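Local coordinates for transcription factor GAMBIF1 (Anopheles gambiae, PDB 1BVO), which probably activates RNA polymerase II transcription as a sequence-specific DNA-binding factor of the Rel family, seen here as its specificity domain on DNA, at residues A142-F147 and P165-I170; H66-H71 and V122-T127; V3-Q8 and P41-H46. All blocks are in the same frame, centred on the assembly; numbering follows the deposited sequence.

Interaction 1 (A142-F147 and P165-I170)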
ATOM      1  N   ALA C 142       8.984  -3.750 -16.574  1.00 36.86           N
ATOM      2  CA  ALA C 142       9.740  -4.485 -17.560  1.00 34.77           C
ATOM      3  C   ALA C 142      11.021  -4.965 -16.918  1.00 35.35           C
ATOM      4  O   ALA C 142      11.565  -4.333 -16.008  1.00 33.25           O
ATOM      5  CB  ALA C 142      10.039  -3.611 -18.754  1.00 33.83           C
ATOM      6  N   VAL C 143      11.468  -6.116 -17.394  1.00 34.72           N
ATOM      7  CA  VAL C 143      12.675  -6.732 -16.893  1.00 34.15           C
ATOM      8  C   VAL C 143      13.203  -7.595 -18.000  1.00 32.63           C
ATOM      9  O   VAL C 143      12.601  -7.716 -19.058  1.00 36.93           O
ATOM     10  CB  VAL C 143      12.375  -7.747 -15.761  1.00 35.89           C
ATOM     11  CG1 VAL C 143      11.939  -7.048 -14.493  1.00 31.33           C
ATOM     12  CG2 VAL C 143      11.293  -8.719 -16.231  1.00 36.90           C
ATOM     13  N   ARG C 144      14.347  -8.188 -17.749  1.00 33.66           N
ATOM     14  CA  ARG C 144      14.924  -9.144 -18.669  1.00 42.50           C
ATOM     15  C   ARG C 144      15.532 -10.169 -17.714  1.00 43.92           C
ATOM     16  O   ARG C 144      15.868  -9.855 -16.560  1.00 43.07           O
ATOM     17  CB  ARG C 144      16.031  -8.549 -19.515  1.00 46.50           C
ATOM     18  CG  ARG C 144      15.682  -7.394 -20.410  1.00 47.02           C
ATOM     19  CD  ARG C 144      16.969  -7.029 -21.143  1.00 54.78           C
ATOM     20  NE  ARG C 144      16.931  -5.795 -21.910  1.00 54.04           N
ATOM     21  CZ  ARG C 144      16.833  -5.747 -23.229  1.00 57.57           C
ATOM     22  NH1 ARG C 144      16.760  -6.867 -23.934  1.00 57.69           N
ATOM     23  NH2 ARG C 144      16.837  -4.572 -23.843  1.00 65.88           N
ATOM     24  N   LEU C 145      15.562 -11.413 -18.154  1.00 44.51           N
ATOM     25  CA  LEU C 145      16.127 -12.482 -17.356  1.00 39.84           C
ATOM     26  C   LEU C 145      17.602 -12.487 -17.693  1.00 41.02           C
ATOM     27  O   LEU C 145      17.987 -12.357 -18.867  1.00 41.31           O
ATOM     28  CB  LEU C 145      15.504 -13.820 -17.756  1.00 33.40           C
ATOM     29  CG  LEU C 145      13.996 -13.902 -17.526  1.00 32.77           C
ATOM     30  CD1 LEU C 145      13.443 -15.185 -18.112  1.00 35.09           C
ATOM     31  CD2 LEU C 145      13.710 -13.803 -16.046  1.00 26.94           C
ATOM     32  N   CYS C 146      18.437 -12.605 -16.676  1.00 36.79           N
ATOM     33  CA  CYS C 146      19.867 -12.645 -16.915  1.00 40.60           C
ATOM     34  C   CYS C 146      20.370 -14.051 -16.616  1.00 44.21           C
ATOM     35  O   CYS C 146      20.076 -14.612 -15.546  1.00 46.46           O
ATOM     36  CB  CYS C 146      20.605 -11.651 -16.046  1.00 34.90           C
ATOM     37  SG  CYS C 146      22.320 -11.424 -16.585  1.00 49.74           S
ATOM     38  N   PHE C 147      21.079 -14.643 -17.571  1.00 41.58           N
ATOM     39  CA  PHE C 147      21.592 -15.985 -17.378  1.00 39.43           C
ATOM     40  C   PHE C 147      23.101 -15.966 -17.232  1.00 41.66           C
ATOM     41  O   PHE C 147      23.822 -15.797 -18.206  1.00 38.95           O
ATOM     42  CB  PHE C 147      21.202 -16.890 -18.548  1.00 38.79           C
ATOM     43  CG  PHE C 147      19.710 -16.986 -18.779  1.00 41.83           C
ATOM     44  CD1 PHE C 147      18.951 -17.932 -18.113  1.00 40.32           C
ATOM     45  CD2 PHE C 147      19.074 -16.127 -19.662  1.00 34.41           C
ATOM     46  CE1 PHE C 147      17.572 -18.017 -18.319  1.00 40.76           C
ATOM     47  CE2 PHE C 147      17.708 -16.200 -19.876  1.00 37.37           C
ATOM     48  CZ  PHE C 147      16.951 -17.151 -19.203  1.00 38.38           C
ATOM     49  N   PRO C 165      27.645 -13.140 -19.213  1.00 50.63           N
ATOM     50  CA  PRO C 165      26.209 -12.997 -18.990  1.00 50.08           C
ATOM     51  C   PRO C 165      25.530 -12.742 -20.315  1.00 49.52           C
ATOM     52  O   PRO C 165      26.067 -12.091 -21.209  1.00 51.50           O
ATOM     53  CB  PRO C 165      26.126 -11.782 -18.076  1.00 42.87           C
ATOM     54  CG  PRO C 165      27.376 -11.903 -17.270  1.00 47.12           C
ATOM     55  CD  PRO C 165      28.393 -12.219 -18.346  1.00 48.23           C
ATOM     56  N   VAL C 166      24.361 -13.327 -20.454  1.00 53.69           N
ATOM     57  CA  VAL C 166      23.571 -13.196 -21.656  1.00 54.37           C
ATOM     58  C   VAL C 166      22.219 -12.709 -21.171  1.00 56.23           C
ATOM     59  O   VAL C 166      21.708 -13.147 -20.129  1.00 52.71           O
ATOM     60  CB  VAL C 166      23.527 -14.537 -22.421  1.00 52.37           C
ATOM     61  CG1 VAL C 166      22.276 -14.652 -23.244  1.00 50.46           C
ATOM     62  CG2 VAL C 166      24.750 -14.615 -23.326  1.00 52.15           C
ATOM     63  N   VAL C 167      21.687 -11.736 -21.893  1.00 55.61           N
ATOM     64  CA  VAL C 167      20.437 -11.127 -21.516  1.00 52.69           C
ATOM     65  C   VAL C 167      19.344 -11.502 -22.520  1.00 54.95           C
ATOM     66  O   VAL C 167      19.626 -11.726 -23.696  1.00 46.89           O
ATOM     67  CB  VAL C 167      20.664  -9.609 -21.330  1.00 51.87           C
ATOM     68  CG1 VAL C 167      19.582  -8.789 -21.980  1.00 56.64           C
ATOM     69  CG2 VAL C 167      20.814  -9.296 -19.856  1.00 41.08           C
ATOM     70  N   SER C 168      18.145 -11.722 -21.981  1.00 55.40           N
ATOM     71  CA  SER C 168      16.965 -12.109 -22.745  1.00 56.83           C
ATOM     72  C   SER C 168      16.228 -10.882 -23.239  1.00 60.42           C
ATOM     73  O   SER C 168      16.406  -9.770 -22.707  1.00 61.50           O
ATOM     74  CB  SER C 168      16.002 -12.859 -21.829  1.00 54.59           C
ATOM     75  OG  SER C 168      15.426 -11.959 -20.885  1.00 41.69           O
ATOM     76  N   ASP C 169      15.319 -11.096 -24.182  1.00 62.03           N
ATOM     77  CA  ASP C 169      14.522  -9.994 -24.682  1.00 61.86           C
ATOM     78  C   ASP C 169      13.689  -9.495 -23.523  1.00 60.67           C
ATOM     79  O   ASP C 169      13.554 -10.190 -22.504  1.00 65.63           O
ATOM     80  CB  ASP C 169      13.634 -10.442 -25.835  1.00 62.54           C
ATOM     81  CG  ASP C 169      14.445 -10.911 -27.034  1.00 66.59           C
ATOM     82  OD1 ASP C 169      15.695 -10.816 -26.993  1.00 58.38           O
ATOM     83  OD2 ASP C 169      13.831 -11.376 -28.017  1.00 75.68           O
ATOM     84  N   ILE C 170      13.141  -8.297 -23.651  1.00 54.76           N
ATOM     85  CA  ILE C 170      12.366  -7.756 -22.562  1.00 49.59           C
ATOM     86  C   ILE C 170      11.058  -8.477 -22.266  1.00 49.51           C
ATOM     87  O   ILE C 170      10.373  -8.982 -23.166  1.00 53.67           O
ATOM     88  CB  ILE C 170      12.128  -6.268 -22.750  1.00 49.96           C
ATOM     89  CG1 ILE C 170      13.484  -5.571 -22.863  1.00 56.57           C
ATOM     90  CG2 ILE C 170      11.345  -5.710 -21.564  1.00 42.04           C
ATOM     91  CD1 ILE C 170      13.426  -4.205 -23.484  1.00 61.73           C
TER

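Interaction 2 (H66-H71 and V122-T127)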
ATOM      1  N   HIS C  66      23.128  -3.566 -18.444  1.00 52.47           N
ATOM      2  CA  HIS C  66      21.961  -3.796 -17.601  1.00 43.55           C
ATOM      3  C   HIS C  66      22.335  -3.902 -16.131  1.00 44.95           C
ATOM      4  O   HIS C  66      23.334  -4.519 -15.785  1.00 45.15           O
ATOM      5  CB  HIS C  66      21.249  -5.069 -18.027  1.00 40.86           C
ATOM      6  CG  HIS C  66      21.055  -5.174 -19.503  1.00 33.68           C
ATOM      7  ND1 HIS C  66      19.883  -4.793 -20.127  1.00 38.63           N
ATOM      8  CD2 HIS C  66      21.901  -5.539 -20.484  1.00 31.44           C
ATOM      9  CE1 HIS C  66      20.027  -4.912 -21.434  1.00 37.62           C
ATOM     10  NE2 HIS C  66      21.242  -5.363 -21.676  1.00 40.74           N
ATOM     11  N   LYS C  67      21.484  -3.341 -15.279  1.00 48.47           N
ATOM     12  CA  LYS C  67      21.677  -3.343 -13.830  1.00 46.90           C
ATOM     13  C   LYS C  67      20.671  -4.253 -13.159  1.00 45.02           C
ATOM     14  O   LYS C  67      19.556  -4.461 -13.665  1.00 34.96           O
ATOM     15  CB  LYS C  67      21.383  -1.968 -13.227  1.00 50.59           C
ATOM     16  CG  LYS C  67      21.923  -0.765 -13.932  1.00 56.20           C
ATOM     17  CD  LYS C  67      21.195   0.459 -13.386  1.00 61.73           C
ATOM     18  CE  LYS C  67      21.842   1.739 -13.848  1.00 65.74           C
ATOM     19  NZ  LYS C  67      23.140   1.904 -13.155  1.00 70.04           N
ATOM     20  N   PRO C  68      21.005  -4.708 -11.943  1.00 43.71           N
ATOM     21  CA  PRO C  68      20.159  -5.578 -11.135  1.00 47.77           C
ATOM     22  C   PRO C  68      18.813  -4.895 -11.039  1.00 48.80           C
ATOM     23  O   PRO C  68      18.731  -3.689 -10.760  1.00 50.13           O
ATOM     24  CB  PRO C  68      20.864  -5.564  -9.790  1.00 45.02           C
ATOM     25  CG  PRO C  68      22.285  -5.552 -10.190  1.00 44.91           C
ATOM     26  CD  PRO C  68      22.310  -4.505 -11.286  1.00 45.69           C
ATOM     27  N   HIS C  69      17.783  -5.630 -11.418  1.00 45.91           N
ATOM     28  CA  HIS C  69      16.448  -5.108 -11.359  1.00 40.21           C
ATOM     29  C   HIS C  69      15.949  -5.642 -10.048  1.00 42.73           C
ATOM     30  O   HIS C  69      16.087  -6.829  -9.767  1.00 47.36           O
ATOM     31  CB  HIS C  69      15.604  -5.634 -12.506  1.00 42.53           C
ATOM     32  CG  HIS C  69      14.274  -4.958 -12.613  1.00 43.34           C
ATOM     33  ND1 HIS C  69      13.418  -4.867 -11.538  1.00 42.94           N
ATOM     34  CD2 HIS C  69      13.697  -4.286 -13.626  1.00 41.88           C
ATOM     35  CE1 HIS C  69      12.359  -4.154 -11.895  1.00 49.58           C
ATOM     36  NE2 HIS C  69      12.504  -3.788 -13.152  1.00 47.66           N
ATOM     37  N   PRO C  70      15.291  -4.790  -9.251  1.00 44.93           N
ATOM     38  CA  PRO C  70      14.746  -5.154  -7.930  1.00 47.37           C
ATOM     39  C   PRO C  70      13.902  -6.421  -7.881  1.00 46.78           C
ATOM     40  O   PRO C  70      14.018  -7.215  -6.947  1.00 52.95           O
ATOM     41  CB  PRO C  70      13.923  -3.920  -7.540  1.00 42.10           C
ATOM     42  CG  PRO C  70      13.590  -3.294  -8.869  1.00 50.62           C
ATOM     43  CD  PRO C  70      14.912  -3.409  -9.594  1.00 45.50           C
ATOM     44  N   HIS C  71      13.063  -6.606  -8.894  1.00 46.18           N
ATOM     45  CA  HIS C  71      12.189  -7.767  -8.933  1.00 45.15           C
ATOM     46  C   HIS C  71      12.857  -9.120  -8.653  1.00 46.11           C
ATOM     47  O   HIS C  71      13.998  -9.363  -9.061  1.00 46.02           O
ATOM     48  CB  HIS C  71      11.379  -7.749 -10.219  1.00 41.11           C
ATOM     49  CG  HIS C  71      10.400  -6.619 -10.280  1.00 34.36           C
ATOM     50  ND1 HIS C  71       9.651  -6.340 -11.389  1.00 38.04           N
ATOM     51  CD2 HIS C  71      10.027  -5.729  -9.329  1.00 28.87           C
ATOM     52  CE1 HIS C  71       8.827  -5.325 -11.125  1.00 36.85           C
ATOM     53  NE2 HIS C  71       9.041  -4.945  -9.880  1.00 38.53           N
ATOM     54  N   VAL C 122      24.911 -10.516  -6.474  1.00 53.58           N
ATOM     55  CA  VAL C 122      24.481 -10.749  -7.848  1.00 52.05           C
ATOM     56  C   VAL C 122      24.482  -9.449  -8.640  1.00 50.40           C
ATOM     57  O   VAL C 122      23.614  -8.592  -8.454  1.00 46.15           O
ATOM     58  CB  VAL C 122      23.080 -11.396  -7.933  1.00 49.76           C
ATOM     59  CG1 VAL C 122      22.536 -11.335  -9.346  1.00 49.36           C
ATOM     60  CG2 VAL C 122      23.165 -12.841  -7.506  1.00 41.97           C
ATOM     61  N   ASP C 123      25.490  -9.289  -9.478  1.00 49.76           N
ATOM     62  CA  ASP C 123      25.584  -8.112 -10.301  1.00 49.70           C
ATOM     63  C   ASP C 123      26.234  -8.587 -11.571  1.00 49.34           C
ATOM     64  O   ASP C 123      27.457  -8.588 -11.703  1.00 54.38           O
ATOM     65  CB  ASP C 123      26.439  -7.046  -9.624  1.00 57.53           C
ATOM     66  CG  ASP C 123      26.571  -5.788 -10.464  1.00 59.28           C
ATOM     67  OD1 ASP C 123      26.135  -5.762 -11.636  1.00 58.06           O
ATOM     68  OD2 ASP C 123      27.139  -4.808  -9.946  1.00 67.57           O
ATOM     69  N   PRO C 124      25.415  -9.026 -12.524  1.00 45.57           N
ATOM     70  CA  PRO C 124      25.883  -9.532 -13.807  1.00 42.86           C
ATOM     71  C   PRO C 124      26.872  -8.650 -14.547  1.00 47.84           C
ATOM     72  O   PRO C 124      27.980  -9.079 -14.867  1.00 44.63           O
ATOM     73  CB  PRO C 124      24.586  -9.702 -14.598  1.00 41.80           C
ATOM     74  CG  PRO C 124      23.575 -10.015 -13.537  1.00 44.37           C
ATOM     75  CD  PRO C 124      23.940  -9.009 -12.479  1.00 43.67           C
ATOM     76  N   PHE C 125      26.475  -7.416 -14.825  1.00 53.16           N
ATOM     77  CA  PHE C 125      27.325  -6.523 -15.592  1.00 59.78           C
ATOM     78  C   PHE C 125      28.279  -5.551 -14.879  1.00 66.54           C
ATOM     79  O   PHE C 125      28.868  -4.687 -15.533  1.00 69.10           O
ATOM     80  CB  PHE C 125      26.458  -5.794 -16.623  1.00 49.25           C
ATOM     81  CG  PHE C 125      25.756  -6.713 -17.570  1.00 48.59           C
ATOM     82  CD1 PHE C 125      24.505  -7.243 -17.263  1.00 46.36           C
ATOM     83  CD2 PHE C 125      26.354  -7.074 -18.775  1.00 50.20           C
ATOM     84  CE1 PHE C 125      23.860  -8.118 -18.151  1.00 48.19           C
ATOM     85  CE2 PHE C 125      25.724  -7.945 -19.660  1.00 50.66           C
ATOM     86  CZ  PHE C 125      24.473  -8.470 -19.347  1.00 50.73           C
ATOM     87  N   ARG C 126      28.504  -5.745 -13.579  1.00 69.90           N
ATOM     88  CA  ARG C 126      29.398  -4.873 -12.800  1.00 70.28           C
ATOM     89  C   ARG C 126      28.907  -3.458 -12.998  1.00 65.67           C
ATOM     90  O   ARG C 126      29.537  -2.612 -13.623  1.00 70.67           O
ATOM     91  CB  ARG C 126      30.852  -5.054 -13.238  1.00 79.38           C
ATOM     92  CG  ARG C 126      31.407  -6.416 -12.847  1.00 83.66           C
ATOM     93  CD  ARG C 126      32.621  -6.814 -13.666  1.00 92.68           C
ATOM     94  NE  ARG C 126      33.134  -8.115 -13.211  1.00100.00           N
ATOM     95  CZ  ARG C 126      34.407  -8.364 -12.903  1.00100.00           C
ATOM     96  NH1 ARG C 126      35.313  -7.394 -12.998  1.00100.00           N
ATOM     97  NH2 ARG C 126      34.769  -9.572 -12.468  1.00100.00           N
ATOM     98  N   THR C 127      27.765  -3.225 -12.383  1.00 60.72           N
ATOM     99  CA  THR C 127      27.023  -1.991 -12.455  1.00 55.48           C
ATOM    100  C   THR C 127      26.931  -1.308 -11.088  1.00 56.94           C
ATOM    101  O   THR C 127      26.664  -0.098 -10.995  1.00 59.50           O
ATOM    102  CB  THR C 127      25.631  -2.386 -12.982  1.00 51.84           C
ATOM    103  OG1 THR C 127      25.530  -2.080 -14.376  1.00 54.15           O
ATOM    104  CG2 THR C 127      24.526  -1.724 -12.202  1.00 57.04           C
TER
HETATM  105  O   HOH W   1      24.319  -5.865 -13.617  1.00 34.66           O

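Interaction 3 (V3-Q8 and P41-H46)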
ATOM      1  N   VAL C   3      26.514 -19.126 -24.049  1.00 58.08           N
ATOM      2  CA  VAL C   3      25.152 -19.597 -23.891  1.00 57.36           C
ATOM      3  C   VAL C   3      24.231 -19.035 -24.953  1.00 58.62           C
ATOM      4  O   VAL C   3      24.333 -17.865 -25.320  1.00 63.29           O
ATOM      5  CB  VAL C   3      24.595 -19.197 -22.516  1.00 52.60           C
ATOM      6  CG1 VAL C   3      23.403 -20.066 -22.168  1.00 56.45           C
ATOM      7  CG2 VAL C   3      25.679 -19.303 -21.466  1.00 56.25           C
ATOM      8  N   GLU C   4      23.340 -19.873 -25.460  1.00 58.24           N
ATOM      9  CA  GLU C   4      22.392 -19.428 -26.456  1.00 58.17           C
ATOM     10  C   GLU C   4      21.022 -19.477 -25.821  1.00 55.51           C
ATOM     11  O   GLU C   4      20.726 -20.398 -25.062  1.00 58.08           O
ATOM     12  CB  GLU C   4      22.417 -20.351 -27.667  1.00 63.73           C
ATOM     13  CG  GLU C   4      21.411 -19.977 -28.748  1.00 75.97           C
ATOM     14  CD  GLU C   4      21.133 -21.099 -29.719  1.00 81.38           C
ATOM     15  OE1 GLU C   4      21.928 -22.058 -29.791  1.00 86.86           O
ATOM     16  OE2 GLU C   4      20.103 -21.033 -30.416  1.00 89.04           O
ATOM     17  N   ILE C   5      20.225 -18.438 -26.032  1.00 49.96           N
ATOM     18  CA  ILE C   5      18.877 -18.434 -25.493  1.00 44.78           C
ATOM     19  C   ILE C   5      17.979 -19.032 -26.549  1.00 47.13           C
ATOM     20  O   ILE C   5      17.407 -18.318 -27.370  1.00 55.56           O
ATOM     21  CB  ILE C   5      18.429 -17.041 -25.146  1.00 39.57           C
ATOM     22  CG1 ILE C   5      19.437 -16.446 -24.172  1.00 35.42           C
ATOM     23  CG2 ILE C   5      16.996 -17.067 -24.606  1.00 30.88           C
ATOM     24  CD1 ILE C   5      18.960 -15.222 -23.485  1.00 45.18           C
ATOM     25  N   THR C   6      17.822 -20.347 -26.490  1.00 46.83           N
ATOM     26  CA  THR C   6      17.041 -21.084 -27.468  1.00 46.59           C
ATOM     27  C   THR C   6      15.547 -20.824 -27.514  1.00 47.36           C
ATOM     28  O   THR C   6      14.913 -21.039 -28.550  1.00 54.97           O
ATOM     29  CB  THR C   6      17.350 -22.584 -27.389  1.00 44.79           C
ATOM     30  OG1 THR C   6      17.029 -23.086 -26.084  1.00 55.81           O
ATOM     31  CG2 THR C   6      18.836 -22.812 -27.660  1.00 42.41           C
ATOM     32  N   GLU C   7      14.958 -20.442 -26.394  1.00 45.96           N
ATOM     33  CA  GLU C   7      13.547 -20.095 -26.414  1.00 45.42           C
ATOM     34  C   GLU C   7      13.448 -18.953 -25.453  1.00 45.22           C
ATOM     35  O   GLU C   7      13.865 -19.035 -24.301  1.00 49.36           O
ATOM     36  CB  GLU C   7      12.592 -21.248 -26.072  1.00 43.35           C
ATOM     37  CG  GLU C   7      11.177 -20.783 -25.676  1.00 48.85           C
ATOM     38  CD  GLU C   7      10.077 -21.145 -26.655  1.00 48.30           C
ATOM     39  OE1 GLU C   7       9.788 -22.337 -26.851  1.00 58.76           O
ATOM     40  OE2 GLU C   7       9.450 -20.226 -27.203  1.00 54.07           O
ATOM     41  N   GLN C   8      13.066 -17.832 -26.033  1.00 47.19           N
ATOM     42  CA  GLN C   8      12.934 -16.580 -25.342  1.00 44.25           C
ATOM     43  C   GLN C   8      11.643 -16.454 -24.599  1.00 44.56           C
ATOM     44  O   GLN C   8      10.598 -16.963 -25.020  1.00 41.31           O
ATOM     45  CB  GLN C   8      13.026 -15.450 -26.351  1.00 39.95           C
ATOM     46  CG  GLN C   8      14.398 -15.265 -26.900  1.00 42.82           C
ATOM     47  CD  GLN C   8      15.234 -14.360 -26.045  1.00 46.90           C
ATOM     48  OE1 GLN C   8      14.777 -13.852 -25.011  1.00 47.95           O
ATOM     49  NE2 GLN C   8      16.481 -14.159 -26.455  1.00 48.26           N
ATOM     50  N   PRO C  41      11.160 -20.763 -21.413  1.00 43.23           N
ATOM     51  CA  PRO C  41      12.491 -20.241 -21.767  1.00 41.54           C
ATOM     52  C   PRO C  41      13.549 -21.299 -21.631  1.00 43.10           C
ATOM     53  O   PRO C  41      13.536 -22.074 -20.679  1.00 48.25           O
ATOM     54  CB  PRO C  41      12.736 -19.168 -20.704  1.00 36.15           C
ATOM     55  CG  PRO C  41      11.406 -18.666 -20.417  1.00 42.71           C
ATOM     56  CD  PRO C  41      10.557 -19.927 -20.361  1.00 45.97           C
ATOM     57  N   SER C  42      14.521 -21.292 -22.521  1.00 43.30           N
ATOM     58  CA  SER C  42      15.568 -22.277 -22.416  1.00 45.31           C
ATOM     59  C   SER C  42      16.879 -21.797 -22.992  1.00 46.69           C
ATOM     60  O   SER C  42      16.918 -20.910 -23.857  1.00 55.42           O
ATOM     61  CB  SER C  42      15.130 -23.606 -23.036  1.00 48.51           C
ATOM     62  OG  SER C  42      14.318 -23.432 -24.182  1.00 50.93           O
ATOM     63  N   ILE C  43      17.958 -22.271 -22.390  1.00 47.94           N
ATOM     64  CA  ILE C  43      19.288 -21.913 -22.821  1.00 47.48           C
ATOM     65  C   ILE C  43      20.013 -23.186 -23.245  1.00 51.44           C
ATOM     66  O   ILE C  43      19.532 -24.307 -23.009  1.00 54.43           O
ATOM     67  CB  ILE C  43      20.071 -21.187 -21.703  1.00 44.27           C
ATOM     68  CG1 ILE C  43      20.210 -22.090 -20.478  1.00 45.04           C
ATOM     69  CG2 ILE C  43      19.376 -19.885 -21.345  1.00 36.63           C
ATOM     70  CD1 ILE C  43      21.212 -21.589 -19.471  1.00 50.32           C
ATOM     71  N   GLN C  44      21.182 -22.995 -23.841  1.00 51.77           N
ATOM     72  CA  GLN C  44      21.978 -24.082 -24.358  1.00 50.01           C
ATOM     73  C   GLN C  44      23.413 -23.617 -24.370  1.00 46.25           C
ATOM     74  O   GLN C  44      23.728 -22.607 -24.989  1.00 48.90           O
ATOM     75  CB  GLN C  44      21.536 -24.327 -25.796  1.00 55.88           C
ATOM     76  CG  GLN C  44      21.241 -25.758 -26.163  1.00 64.31           C
ATOM     77  CD  GLN C  44      22.494 -26.558 -26.384  1.00 64.87           C
ATOM     78  OE1 GLN C  44      23.466 -26.076 -26.977  1.00 68.19           O
ATOM     79  NE2 GLN C  44      22.474 -27.800 -25.933  1.00 65.96           N
ATOM     80  N   VAL C  45      24.286 -24.308 -23.665  1.00 42.72           N
ATOM     81  CA  VAL C  45      25.682 -23.920 -23.668  1.00 45.39           C
ATOM     82  C   VAL C  45      26.342 -24.514 -24.892  1.00 47.78           C
ATOM     83  O   VAL C  45      25.943 -25.572 -25.365  1.00 52.94           O
ATOM     84  CB  VAL C  45      26.428 -24.408 -22.422  1.00 41.17           C
ATOM     85  CG1 VAL C  45      27.894 -24.043 -22.501  1.00 31.85           C
ATOM     86  CG2 VAL C  45      25.792 -23.824 -21.185  1.00 40.30           C
ATOM     87  N   HIS C  46      27.302 -23.796 -25.448  1.00 52.05           N
ATOM     88  CA  HIS C  46      28.031 -24.278 -26.606  1.00 55.89           C
ATOM     89  C   HIS C  46      29.498 -24.267 -26.252  1.00 58.70           C
ATOM     90  O   HIS C  46      29.918 -23.560 -25.341  1.00 63.59           O
ATOM     91  CB  HIS C  46      27.820 -23.363 -27.806  1.00 52.89           C
ATOM     92  CG  HIS C  46      26.414 -23.352 -28.319  1.00 56.06           C
ATOM     93  ND1 HIS C  46      25.920 -24.334 -29.150  1.00 60.79           N
ATOM     94  CD2 HIS C  46      25.420 -22.458 -28.152  1.00 58.16           C
ATOM     95  CE1 HIS C  46      24.674 -24.036 -29.476  1.00 59.48           C
ATOM     96  NE2 HIS C  46      24.349 -22.904 -28.892  1.00 59.03           N
TER

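Interaction 1 (A142-F147 and P165-I170)
Phe147 and Val166 form an antiparallel hydrogen-bonded pair, with Cys146 and Val167 as the adjoining non-hydrogen-bonded pair, and the two segments run 153° apart. Phe147 N gives Val166 O an almost straight bond of 3.0 Å, while the return from Val166 N is weak. One step on, a side chain takes over part of the pairing: Ser168 N still bonds to Leu145 O at 3.2 Å, but Leu145 N is met by the hydroxyl Ser168 OG, 2.8 Å away. With OG turned between its own N and carbonyl carbon (chi1 70°), the hydroxyl accepts from Leu145 and donates to Asp169 O.

Arg144 carries the far end. Its stem is extended from CG to NE, and the Arg144 side chain crosses that of Val167 at about a right angle, CD touching CG1. The guanidinium lays one face on Ile170, whose CG1 sits 3.4 Å from CZ, over the centre of the group. In the guanidinium plane NH1 reaches Ser168 O at 3.2 Å, and NH2 bonds to Lys61 O, so two carbonyls fix its rotation. The other branch of Ile170, CG2, meets Ala142 CB at 3.7 Å.

The two segments belong to the hairpin of strands 142-152 and 159-172. Strand 52-59 pairs with the first of these, as Cys146 with Ser57, and Ile5 of strand 2-7 packs on Phe147, Val166 and Ser168.

Interaction 2 (H66-H71 and V122-T127)
Phe125 lies alongside His66, the two side chains pointing the same way. From its CB, 3.5 Å from His66 O, the chain leads to CG, anti to its own carbonyl carbon (chi1 -59°) and also facing that oxygen. CD1 comes nearest, 3.3 Å from His66 O, and touches His66 CB. Further out CE1 stands 4.0 Å from His66 CD2, and at the tip CZ meets His66 CD2, which lies over one face of the phenyl ring. The rings are inclined at 53°, obliquely.

Beside them Thr127 CG2 touches Lys67, 3.3 Å from its CG, and also reaches Pro68 CD. The Pro68 ring rests on Val122 O and Asp123 OD1.

A water donates to His66 O and to Asp123 OD1, 2.7 Å from each, and accepts from Phe125 N at 2.9 Å. Asp123 OD2 also receives Thr127 N, on the syn side, and Gly128 N, so the carboxylate bonds to the backbone just past the type I turn from Asp123 to Arg126. The two segments therefore meet through apolar surfaces and one bridging water, without a direct hydrogen bond, though Thr127 OG1 bonds weakly to Glu65 O; the Asp123 carboxylate also binds the water that reaches His66 O.

Interaction 3 (V3-Q8 and P41-H46)
Glu4 faces Gln44 in an antiparallel hydrogen-bonded pair, and Val3 faces Val45 in the non-hydrogen-bonded pair next to it. The backbone bonds come first. Glu4 N bonds to Gln44 O at 2.8 Å, with a weak return from Gln44 N to Glu4 O. The register then slips by one residue, because Thr6 and Glu7 both face Ser42: a classic beta bulge, placed where the chain turns a corner at Thr6. Beyond it the pairing resumes, Ser42 N bonding to Glu7 O at 2.9 Å and Glu7 N to Ser42 O at 3.2 Å. Ser42 O also receives a weak bond from the hydroxyl Thr6 OG1.

The side-chain polar contact is between His46 and Glu4. His46 NE2 donates to Glu4 OE1 at 2.7 Å, on the anti lone pair and in the plane of the ring. Carboxylate and imidazole are nearly coplanar, 12° apart. Glu4 CG stands anti to the backbone N (chi1 178°), and its CB also lies at the ring edge. Such a carboxylate would probably favour a positively charged histidine. Tyr2 stacks on the same ring, and the carboxylate of Glu7 turns to Asn32 N.

Apolar contacts fall mainly on the Val3 side. Val3 CG1 reaches Ile43 CB at 3.5 Å and Ile43 CD1, the two side chains crossing at a slant. Near the bulge Thr6 CG2 touches Gln44 CB at 3.6 Å.

Strand 42-46 is the middle of a three-stranded antiparallel sheet: strand 2-7 flanks one side, strand 94-96 the other, where Ile43 pairs with Tyr95. Val3 and Ile43 rest on Val149, and Ile5 and Ile43 on Phe147, so this sheet packs against the one holding strands 142-152 and 159-172, as in the immunoglobulin-like beta sandwich of Rel proteins.

Overall arrangement
Interaction 1 lies between the other two: its centre is about 10 Å from that of interaction 2 and about 12 Å from that of interaction 3, which are themselves about 20 Å apart and do not touch. Toward interaction 2, Cys146 SG packs on Pro124 CB at 3.5 Å, and the Arg144 side chain lies against the His66 ring. Toward interaction 3, Asp169 N probably bonds to Gln8 OE1 at 2.9 Å, and Ile5 CD1 touches Val166 CG1. Interaction 2 comes nearest to the DNA, about 6 Å between nearest atoms, followed by interaction 1 at about 9 Å and interaction 3 at about 13 Å. At these distances none of the three touches the DNA itself.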